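Long-range contact in GTPase HflX (Sulfolobus solfataricus P2, PDB 2QTH), which hydrolyses GTP and associates with the 50S ribosomal subunit, perhaps acting in protein synthesis or ribosome biogenesis: residues Leu296-Lys301 and Ile331-Leu336. Numbering follows the deposited sequence.
With GDP (guanosine-5'-diphosphate), chain H.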
loop_
_atom_site.group_PDB
_atom_site.type_symbol
_atom_site.label_atom_id
_atom_site.label_comp_id
_atom_site.label_asym_id
_atom_site.label_seq_id
_atom_site.Cartn_x
_atom_site.Cartn_y
_atom_site.Cartn_z
ATOM N N LEU A 296 -0.608 -9.287 16.597
ATOM C CA LEU A 296 0.502 -8.733 17.330
ATOM C C LEU A 296 0.677 -7.290 16.872
ATOM O O LEU A 296 0.947 -7.043 15.687
ATOM C CB LEU A 296 1.774 -9.481 16.953
ATOM C CG LEU A 296 3.137 -8.949 17.478
ATOM C CD1 LEU A 296 3.199 -8.815 18.995
ATOM C CD2 LEU A 296 4.375 -9.918 16.995
ATOM N N VAL A 297 0.600 -6.339 17.800
ATOM C CA VAL A 297 0.673 -4.918 17.458
ATOM C C VAL A 297 2.131 -4.464 17.679
ATOM O O VAL A 297 2.698 -4.740 18.732
ATOM C CB VAL A 297 -0.341 -4.060 18.319
ATOM C CG1 VAL A 297 -0.314 -2.619 17.851
ATOM C CG2 VAL A 297 -1.764 -4.619 18.236
ATOM N N THR A 298 2.770 -3.824 16.668
ATOM C CA THR A 298 4.071 -3.306 16.899
ATOM C C THR A 298 4.046 -1.807 16.778
ATOM O O THR A 298 3.793 -1.271 15.700
ATOM C CB THR A 298 5.122 -3.887 15.879
ATOM O OG1 THR A 298 4.686 -3.640 14.517
ATOM C CG2 THR A 298 5.174 -5.374 15.990
ATOM N N LEU A 299 4.415 -1.145 17.872
ATOM C CA LEU A 299 4.435 0.282 17.912
ATOM C C LEU A 299 5.830 0.622 17.419
ATOM O O LEU A 299 6.794 0.288 18.077
ATOM C CB LEU A 299 4.147 0.639 19.376
ATOM C CG LEU A 299 3.938 2.111 19.673
ATOM C CD1 LEU A 299 2.707 2.558 18.776
ATOM C CD2 LEU A 299 3.670 2.363 21.153
ATOM N N ASN A 300 5.949 1.165 16.203
ATOM C CA ASN A 300 7.203 1.249 15.472
ATOM C C ASN A 300 7.708 2.670 15.510
ATOM O O ASN A 300 6.968 3.561 15.890
ATOM C CB ASN A 300 6.936 0.843 13.971
ATOM C CG ASN A 300 8.211 0.643 13.144
ATOM O OD1 ASN A 300 9.233 0.170 13.631
ATOM N ND2 ASN A 300 8.146 1.010 11.858
ATOM N N LYS A 301 8.948 2.857 15.063
ATOM C CA LYS A 301 9.618 4.163 14.914
ATOM C C LYS A 301 9.900 4.771 16.256
ATOM O O LYS A 301 10.000 5.991 16.372
ATOM C CB LYS A 301 8.827 5.158 14.035
ATOM C CG LYS A 301 8.387 4.582 12.724
ATOM C CD LYS A 301 7.801 5.716 11.771
ATOM C CE LYS A 301 7.611 5.232 10.347
ATOM N NZ LYS A 301 7.259 6.394 9.391
ATOM N N ILE A 331 4.051 -4.649 21.327
ATOM C CA ILE A 331 5.468 -4.403 21.620
ATOM C C ILE A 331 5.981 -3.150 20.876
ATOM O O ILE A 331 5.549 -2.841 19.768
ATOM C CB ILE A 331 6.342 -5.653 21.261
ATOM C CG1 ILE A 331 6.283 -5.903 19.769
ATOM C CG2 ILE A 331 5.795 -6.928 22.033
ATOM C CD1 ILE A 331 7.248 -7.030 19.287
ATOM N N PRO A 332 6.949 -2.461 21.462
ATOM C CA PRO A 332 7.584 -1.346 20.812
ATOM C C PRO A 332 8.818 -1.796 20.061
ATOM O O PRO A 332 9.607 -2.615 20.591
ATOM C CB PRO A 332 8.020 -0.471 22.014
ATOM C CG PRO A 332 8.334 -1.481 23.075
ATOM C CD PRO A 332 7.467 -2.692 22.841
ATOM N N ILE A 333 9.022 -1.248 18.884
ATOM C CA ILE A 333 10.213 -1.593 18.121
ATOM C C ILE A 333 10.660 -0.393 17.346
ATOM O O ILE A 333 9.936 0.601 17.201
ATOM C CB ILE A 333 9.935 -2.714 17.022
ATOM C CG1 ILE A 333 8.897 -2.171 16.020
ATOM C CG2 ILE A 333 9.496 -4.047 17.676
ATOM C CD1 ILE A 333 8.685 -3.051 14.776
ATOM N N SER A 334 11.876 -0.467 16.847
ATOM C CA SER A 334 12.309 0.418 15.758
ATOM C C SER A 334 12.835 -0.451 14.623
ATOM O O SER A 334 13.884 -1.078 14.749
ATOM C CB SER A 334 13.317 1.469 16.185
ATOM O OG SER A 334 13.851 2.041 15.005
ATOM N N ALA A 335 12.054 -0.578 13.566
ATOM C CA ALA A 335 12.514 -1.427 12.432
ATOM C C ALA A 335 13.731 -0.829 11.720
ATOM O O ALA A 335 14.560 -1.583 11.210
ATOM C CB ALA A 335 11.391 -1.721 11.447
ATOM N N LEU A 336 13.861 0.501 11.768
ATOM C CA LEU A 336 14.979 1.215 11.158
ATOM C C LEU A 336 16.247 1.061 11.974
ATOM O O LEU A 336 17.321 0.808 11.431
ATOM C CB LEU A 336 14.702 2.729 11.051
ATOM C CG LEU A 336 15.863 3.606 10.556
ATOM C CD1 LEU A 336 15.938 3.475 8.992
ATOM C CD2 LEU A 336 15.699 5.124 11.022
HETATM P PB GDP H . 5.124 1.466 4.814
HETATM O O1B GDP H . 4.520 2.386 3.753
HETATM O O2B GDP H . 4.048 1.119 5.824
HETATM O O3B GDP H . 5.543 0.216 4.151
HETATM O O3A GDP H . 6.376 2.039 5.575
HETATM P PA GDP H . 7.990 1.676 5.194
HETATM O O1A GDP H . 8.736 0.576 5.807
HETATM O O2A GDP H . 8.154 1.716 3.685
HETATM O "O5'" GDP H . 8.545 2.945 6.016
HETATM C "C5'" GDP H . 7.920 4.223 5.900
HETATM C "C4'" GDP H . 9.053 5.244 5.966
HETATM O "O4'" GDP H . 9.424 5.320 7.348
HETATM C "C3'" GDP H . 10.318 4.835 5.230
HETATM O "O3'" GDP H . 11.037 6.052 5.018
HETATM C "C2'" GDP H . 11.070 4.022 6.254
HETATM O "O2'" GDP H . 12.481 4.151 6.098
HETATM C "C1'" GDP H . 10.681 4.676 7.580
HETATM N N9 GDP H . 10.668 3.734 8.734
HETATM C C8 GDP H . 10.213 2.452 8.822
HETATM N N7 GDP H . 10.390 1.902 10.080
HETATM C C5 GDP H . 11.004 2.888 10.817
HETATM C C6 GDP H . 11.514 3.053 12.204
HETATM O O6 GDP H . 11.411 2.125 12.992
HETATM N N1 GDP H . 12.061 4.229 12.611
HETATM C C2 GDP H . 12.196 5.258 11.771
HETATM N N2 GDP H . 12.790 6.381 12.262
HETATM N N3 GDP H . 11.755 5.207 10.457
HETATM C C4 GDP H . 11.180 4.077 9.937
#
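Asn300 and Ala335 meet at the guanine base in the P-loop GTPase fold, where strand 295-300 runs into the NKxD motif (Asn300 to Asp303) and parallel strand 327-332 is followed by the G5 loop (Ser334 to Leu336). Ala335 N donates to Asn300 OD1 at 2.9 Å, in the plane of the amide carbonyl. A chi1 of -170° turns the amide away from the backbone N, toward Ala335 and the base; ND2 lies 3.0 Å from GDP N7 and is hydrogen-bonded to Ser190 O of the P-loop. GDP O6 takes a nearly straight bond from Leu336 N (3.2 Å, 170°) and a weak one from Lys301 N. The base is sandwiched: the extended Lys301 chain runs over one face, and Leu336 CB and CD2 cover the other. Lys301 NZ bonds to the ribose O4' of GDP at 3.2 Å and to Asn189 O of the P-loop. Ser334 OG bonds to Asp303 OD1, which is also hydrogen-bonded to GDP. Farther from the base, a beta-alpha-beta unit pairs the strands through Ile331 N to Val297 O and Leu299 N to Ile331 O; Ile333 N to Leu299 O (2.8 Å) completes the ladder. Thr298 and Ile331 pack against helix 341-355, Leu299 and Pro332 against helix 309-323. Ile333 CG1 lies 3.4 Å from Asn300 OD1, and its CD1 3.8 Å from Thr298 CB.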